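PDB 5OWU: importin subunit beta-1 from Saccharomyces cerevisiae, which carries proteins into the nucleus together with importin alpha, the adaptor that recognises the classical nuclear localization signal of the cargo. Local coordinates for residues E5-S13 against S25-S33. Numbering follows the deposited sequence.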
ATOM      1  N   GLU A   5       3.444 -18.264 -42.437  1.00 47.50           N
ATOM      2  CA  GLU A   5       4.575 -17.368 -42.211  1.00 51.20           C
ATOM      3  C   GLU A   5       4.433 -16.627 -40.888  1.00 41.69           C
ATOM      4  O   GLU A   5       5.403 -16.500 -40.132  1.00 39.54           O
ATOM      5  CB  GLU A   5       4.690 -16.374 -43.365  1.00 47.38           C
ATOM      6  CG  GLU A   5       4.938 -17.015 -44.718  1.00 56.08           C
ATOM      7  CD  GLU A   5       4.786 -16.031 -45.860  1.00 69.81           C
ATOM      8  OE1 GLU A   5       4.197 -14.951 -45.642  1.00 67.98           O
ATOM      9  OE2 GLU A   5       5.252 -16.338 -46.976  1.00 80.14           O
ATOM     10  N   PHE A   6       3.233 -16.116 -40.601  1.00 40.78           N
ATOM     11  CA  PHE A   6       2.997 -15.433 -39.334  1.00 43.22           C
ATOM     12  C   PHE A   6       3.273 -16.369 -38.165  1.00 31.87           C
ATOM     13  O   PHE A   6       3.955 -16.001 -37.195  1.00 37.52           O
ATOM     14  CB  PHE A   6       1.557 -14.911 -39.293  1.00 37.93           C
ATOM     15  CG  PHE A   6       1.311 -13.885 -38.227  1.00 35.68           C
ATOM     16  CD1 PHE A   6       1.795 -12.599 -38.368  1.00 31.23           C
ATOM     17  CD2 PHE A   6       0.586 -14.201 -37.087  1.00 34.18           C
ATOM     18  CE1 PHE A   6       1.573 -11.648 -37.398  1.00 32.20           C
ATOM     19  CE2 PHE A   6       0.359 -13.247 -36.111  1.00 35.48           C
ATOM     20  CZ  PHE A   6       0.855 -11.971 -36.264  1.00 36.76           C
ATOM     21  N   ALA A   7       2.760 -17.599 -38.254  1.00 32.97           N
ATOM     22  CA  ALA A   7       2.998 -18.578 -37.202  1.00 34.91           C
ATOM     23  C   ALA A   7       4.486 -18.822 -37.018  1.00 31.30           C
ATOM     24  O   ALA A   7       4.963 -18.974 -35.888  1.00 32.76           O
ATOM     25  CB  ALA A   7       2.280 -19.888 -37.527  1.00 42.12           C
ATOM     26  N   GLN A   8       5.240 -18.851 -38.120  1.00 37.13           N
ATOM     27  CA  GLN A   8       6.685 -19.045 -38.023  1.00 42.33           C
ATOM     28  C   GLN A   8       7.354 -17.868 -37.320  1.00 45.05           C
ATOM     29  O   GLN A   8       8.267 -18.066 -36.509  1.00 38.22           O
ATOM     30  CB  GLN A   8       7.282 -19.249 -39.418  1.00 41.20           C
ATOM     31  CG  GLN A   8       8.737 -19.703 -39.413  1.00 51.18           C
ATOM     32  CD  GLN A   8       8.906 -21.087 -38.818  1.00 56.11           C
ATOM     33  OE1 GLN A   8       8.284 -22.048 -39.270  1.00 69.19           O
ATOM     34  NE2 GLN A   8       9.739 -21.194 -37.792  1.00 59.04           N
ATOM     35  N   LEU A   9       6.930 -16.637 -37.625  1.00 37.68           N
ATOM     36  CA  LEU A   9       7.428 -15.478 -36.884  1.00 35.18           C
ATOM     37  C   LEU A   9       7.196 -15.633 -35.383  1.00 37.52           C
ATOM     38  O   LEU A   9       8.127 -15.483 -34.587  1.00 40.64           O
ATOM     39  CB  LEU A   9       6.762 -14.195 -37.386  1.00 35.82           C
ATOM     40  CG  LEU A   9       7.281 -13.551 -38.670  1.00 53.96           C
ATOM     41  CD1 LEU A   9       6.384 -12.362 -39.014  1.00 49.08           C
ATOM     42  CD2 LEU A   9       8.730 -13.105 -38.524  1.00 50.53           C
ATOM     43  N   LEU A  10       5.952 -15.904 -34.970  1.00 38.96           N
ATOM     44  CA  LEU A  10       5.664 -16.057 -33.540  1.00 41.49           C
ATOM     45  C   LEU A  10       6.541 -17.138 -32.902  1.00 35.66           C
ATOM     46  O   LEU A  10       7.217 -16.912 -31.871  1.00 34.81           O
ATOM     47  CB  LEU A  10       4.186 -16.397 -33.361  1.00 31.56           C
ATOM     48  CG  LEU A  10       3.192 -15.307 -33.747  1.00 30.76           C
ATOM     49  CD1 LEU A  10       1.905 -15.926 -34.238  1.00 38.82           C
ATOM     50  CD2 LEU A  10       2.924 -14.411 -32.560  1.00 31.52           C
ATOM     51  N   GLU A  11       6.531 -18.331 -33.505  1.00 41.95           N
ATOM     52  CA  GLU A  11       7.338 -19.431 -33.000  1.00 41.93           C
ATOM     53  C   GLU A  11       8.785 -18.999 -32.837  1.00 45.96           C
ATOM     54  O   GLU A  11       9.354 -19.128 -31.755  1.00 43.24           O
ATOM     55  CB  GLU A  11       7.239 -20.639 -33.929  1.00 41.59           C
ATOM     56  CG  GLU A  11       5.878 -21.331 -33.912  1.00 47.21           C
ATOM     57  CD  GLU A  11       5.910 -22.706 -34.562  1.00 46.09           C
ATOM     58  OE1 GLU A  11       7.018 -23.245 -34.753  1.00 67.03           O
ATOM     59  OE2 GLU A  11       4.832 -23.250 -34.880  1.00 48.78           O
ATOM     60  N   ASN A  12       9.389 -18.455 -33.895  1.00 44.70           N
ATOM     61  CA  ASN A  12      10.782 -18.023 -33.808  1.00 46.87           C
ATOM     62  C   ASN A  12      10.975 -16.977 -32.723  1.00 47.56           C
ATOM     63  O   ASN A  12      12.026 -16.937 -32.076  1.00 40.22           O
ATOM     64  CB  ASN A  12      11.252 -17.464 -35.149  1.00 47.61           C
ATOM     65  CG  ASN A  12      11.468 -18.544 -36.182  1.00 51.39           C
ATOM     66  OD1 ASN A  12      11.585 -19.721 -35.844  1.00 57.19           O
ATOM     67  ND2 ASN A  12      11.531 -18.150 -37.450  1.00 48.69           N
ATOM     68  N   SER A  13       9.973 -16.125 -32.513  1.00 39.62           N
ATOM     69  CA  SER A  13      10.084 -15.074 -31.515  1.00 39.64           C
ATOM     70  C   SER A  13      10.279 -15.644 -30.118  1.00 34.54           C
ATOM     71  O   SER A  13      10.925 -15.003 -29.279  1.00 45.73           O
ATOM     72  CB  SER A  13       8.840 -14.183 -31.541  1.00 43.24           C
ATOM     73  OG  SER A  13       7.753 -14.822 -30.889  1.00 34.74           O
ATOM     74  N   SER A  25      12.311 -11.487 -35.164  1.00 52.99           N
ATOM     75  CA  SER A  25      10.920 -11.907 -35.286  1.00 45.58           C
ATOM     76  C   SER A  25       9.993 -11.001 -34.483  1.00 45.30           C
ATOM     77  O   SER A  25       8.911 -10.635 -34.961  1.00 36.43           O
ATOM     78  CB  SER A  25      10.786 -13.359 -34.838  1.00 51.78           C
ATOM     79  OG  SER A  25      11.534 -14.213 -35.688  1.00 53.56           O
ATOM     80  N   GLU A  26      10.396 -10.632 -33.261  1.00 48.39           N
ATOM     81  CA  GLU A  26       9.574  -9.737 -32.450  1.00 51.85           C
ATOM     82  C   GLU A  26       9.419  -8.378 -33.121  1.00 50.54           C
ATOM     83  O   GLU A  26       8.328  -7.789 -33.118  1.00 47.16           O
ATOM     84  CB  GLU A  26      10.185  -9.584 -31.053  1.00 48.54           C
ATOM     85  CG  GLU A  26       9.696 -10.617 -30.046  1.00 64.97           C
ATOM     86  CD  GLU A  26      10.748 -10.993 -29.002  1.00 79.86           C
ATOM     87  OE1 GLU A  26      11.558 -10.117 -28.619  1.00 81.29           O
ATOM     88  OE2 GLU A  26      10.770 -12.171 -28.569  1.00 67.39           O
ATOM     89  N   THR A  27      10.503  -7.864 -33.703  1.00 48.14           N
ATOM     90  CA  THR A  27      10.433  -6.590 -34.405  1.00 45.19           C
ATOM     91  C   THR A  27       9.492  -6.680 -35.597  1.00 44.10           C
ATOM     92  O   THR A  27       8.670  -5.783 -35.813  1.00 48.41           O
ATOM     93  CB  THR A  27      11.833  -6.157 -34.848  1.00 61.02           C
ATOM     94  OG1 THR A  27      12.672  -6.005 -33.695  1.00 53.77           O
ATOM     95  CG2 THR A  27      11.786  -4.830 -35.614  1.00 53.33           C
ATOM     96  N   GLN A  28       9.583  -7.760 -36.378  1.00 37.72           N
ATOM     97  CA  GLN A  28       8.718  -7.870 -37.547  1.00 40.65           C
ATOM     98  C   GLN A  28       7.252  -8.001 -37.137  1.00 48.54           C
ATOM     99  O   GLN A  28       6.363  -7.449 -37.800  1.00 33.63           O
ATOM    100  CB  GLN A  28       9.155  -9.052 -38.410  1.00 40.26           C
ATOM    101  CG  GLN A  28       8.677  -8.963 -39.850  1.00 60.63           C
ATOM    102  CD  GLN A  28       9.182 -10.114 -40.700  1.00 73.49           C
ATOM    103  OE1 GLN A  28      10.282 -10.626 -40.483  1.00 64.25           O
ATOM    104  NE2 GLN A  28       8.375 -10.531 -41.671  1.00 71.00           N
ATOM    105  N   LEU A  29       6.979  -8.703 -36.036  1.00 43.84           N
ATOM    106  CA  LEU A  29       5.604  -8.814 -35.552  1.00 43.34           C
ATOM    107  C   LEU A  29       5.057  -7.454 -35.136  1.00 36.88           C
ATOM    108  O   LEU A  29       3.964  -7.053 -35.556  1.00 35.72           O
ATOM    109  CB  LEU A  29       5.539  -9.802 -34.389  1.00 35.34           C
ATOM    110  CG  LEU A  29       5.766 -11.262 -34.778  1.00 41.36           C
ATOM    111  CD1 LEU A  29       6.038 -12.098 -33.543  1.00 40.41           C
ATOM    112  CD2 LEU A  29       4.577 -11.810 -35.546  1.00 38.36           C
ATOM    113  N   LYS A  30       5.805  -6.725 -34.302  1.00 39.08           N
ATOM    114  CA  LYS A  30       5.360  -5.391 -33.907  1.00 42.21           C
ATOM    115  C   LYS A  30       5.181  -4.491 -35.127  1.00 42.97           C
ATOM    116  O   LYS A  30       4.232  -3.698 -35.199  1.00 35.67           O
ATOM    117  CB  LYS A  30       6.357  -4.781 -32.922  1.00 47.20           C
ATOM    118  CG  LYS A  30       5.917  -3.460 -32.303  1.00 57.17           C
ATOM    119  CD  LYS A  30       4.803  -3.647 -31.283  1.00 64.21           C
ATOM    120  CE  LYS A  30       4.426  -2.321 -30.631  1.00 73.40           C
ATOM    121  NZ  LYS A  30       3.233  -2.442 -29.739  1.00 72.22           N
ATOM    122  N   LYS A  31       6.074  -4.614 -36.106  1.00 35.90           N
ATOM    123  CA  LYS A  31       5.993  -3.773 -37.295  1.00 50.58           C
ATOM    124  C   LYS A  31       4.731  -4.067 -38.090  1.00 42.11           C
ATOM    125  O   LYS A  31       4.107  -3.147 -38.631  1.00 31.97           O
ATOM    126  CB  LYS A  31       7.231  -3.973 -38.170  1.00 41.24           C
ATOM    127  CG  LYS A  31       7.089  -3.476 -39.614  1.00 47.91           C
ATOM    128  CD  LYS A  31       8.296  -3.886 -40.450  1.00 58.38           C
ATOM    129  CE  LYS A  31       8.052  -3.663 -41.937  1.00 65.23           C
ATOM    130  NZ  LYS A  31       7.778  -2.235 -42.260  1.00 65.25           N
ATOM    131  N   LEU A  32       4.344  -5.337 -38.197  1.00 38.44           N
ATOM    132  CA  LEU A  32       3.084  -5.626 -38.870  1.00 39.94           C
ATOM    133  C   LEU A  32       1.903  -5.094 -38.066  1.00 41.98           C
ATOM    134  O   LEU A  32       0.940  -4.572 -38.641  1.00 38.81           O
ATOM    135  CB  LEU A  32       2.933  -7.125 -39.120  1.00 44.49           C
ATOM    136  CG  LEU A  32       1.656  -7.495 -39.890  1.00 55.88           C
ATOM    137  CD1 LEU A  32       1.660  -6.875 -41.286  1.00 51.72           C
ATOM    138  CD2 LEU A  32       1.467  -9.003 -39.982  1.00 52.59           C
ATOM    139  N   SER A  33       1.953  -5.199 -36.736  1.00 38.90           N
ATOM    140  CA  SER A  33       0.856  -4.645 -35.947  1.00 38.91           C
ATOM    141  C   SER A  33       0.731  -3.146 -36.163  1.00 41.61           C
ATOM    142  O   SER A  33      -0.379  -2.605 -36.121  1.00 31.70           O
ATOM    143  CB  SER A  33       1.044  -4.944 -34.460  1.00 29.90           C
ATOM    144  OG  SER A  33       1.829  -3.954 -33.820  1.00 41.33           O
TER
HETATM  145  O   HOH W   1      11.821 -15.018 -37.941  1.00 52.59           O
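Leu29 docks as a knob into a hole formed by Phe6, Leu9, Leu10 and Ser13, a central element of the packing between the two helices of HEAT repeat 1, at the N-terminal end of the superhelical solenoid. The helices run in roughly opposite directions, at 133°, as in a helical hairpin, and the segment axes approach to 8.7 Å. With CG anti to its carbonyl carbon (chi1 -70°), Leu29 sends its two methyls to different neighbours. CD2 lies obliquely against the Phe6 ring, 3.5 Å from CE1, and also meets Leu9 CB, the two leucine side chains passing each other in opposite directions. CD1 reaches Leu10 CD2 at 4.0 Å, the two side chains crossing at about a right angle. Leu32 extends this apolar seam, its CD2 standing 3.7 Å from Phe6 CE1. Beyond the pair, helix 37-48 packs on Phe6 through Leu43, and helix 55-67 meets Leu10 through Leu60 and Ala61, so the hairpin is joined to the next one along the stack.

Gln28 comes across Leu9 with an extended chain, and its amide end covers both leucine methyls, OE1 lying 3.5 Å from CD2. Replacing this glutamine by alanine takes that cover away and would probably leave the end of Leu9 more open to solvent on this partly exposed flank.

Where the two backbones come closest, small residues meet: the CA atoms of Ser13 and Ser25 are 5.0 Å apart, and Ser25 CB sits 3.4 Å from Leu9 O. The hydroxyl of Ser25 is hydrogen-bonded to Ile21 O of its own helix. A water lies too close to Ser25 OG for a bridge between the helices to be more than doubtful, but it accepts from Asn12 ND2 at 3.2 Å.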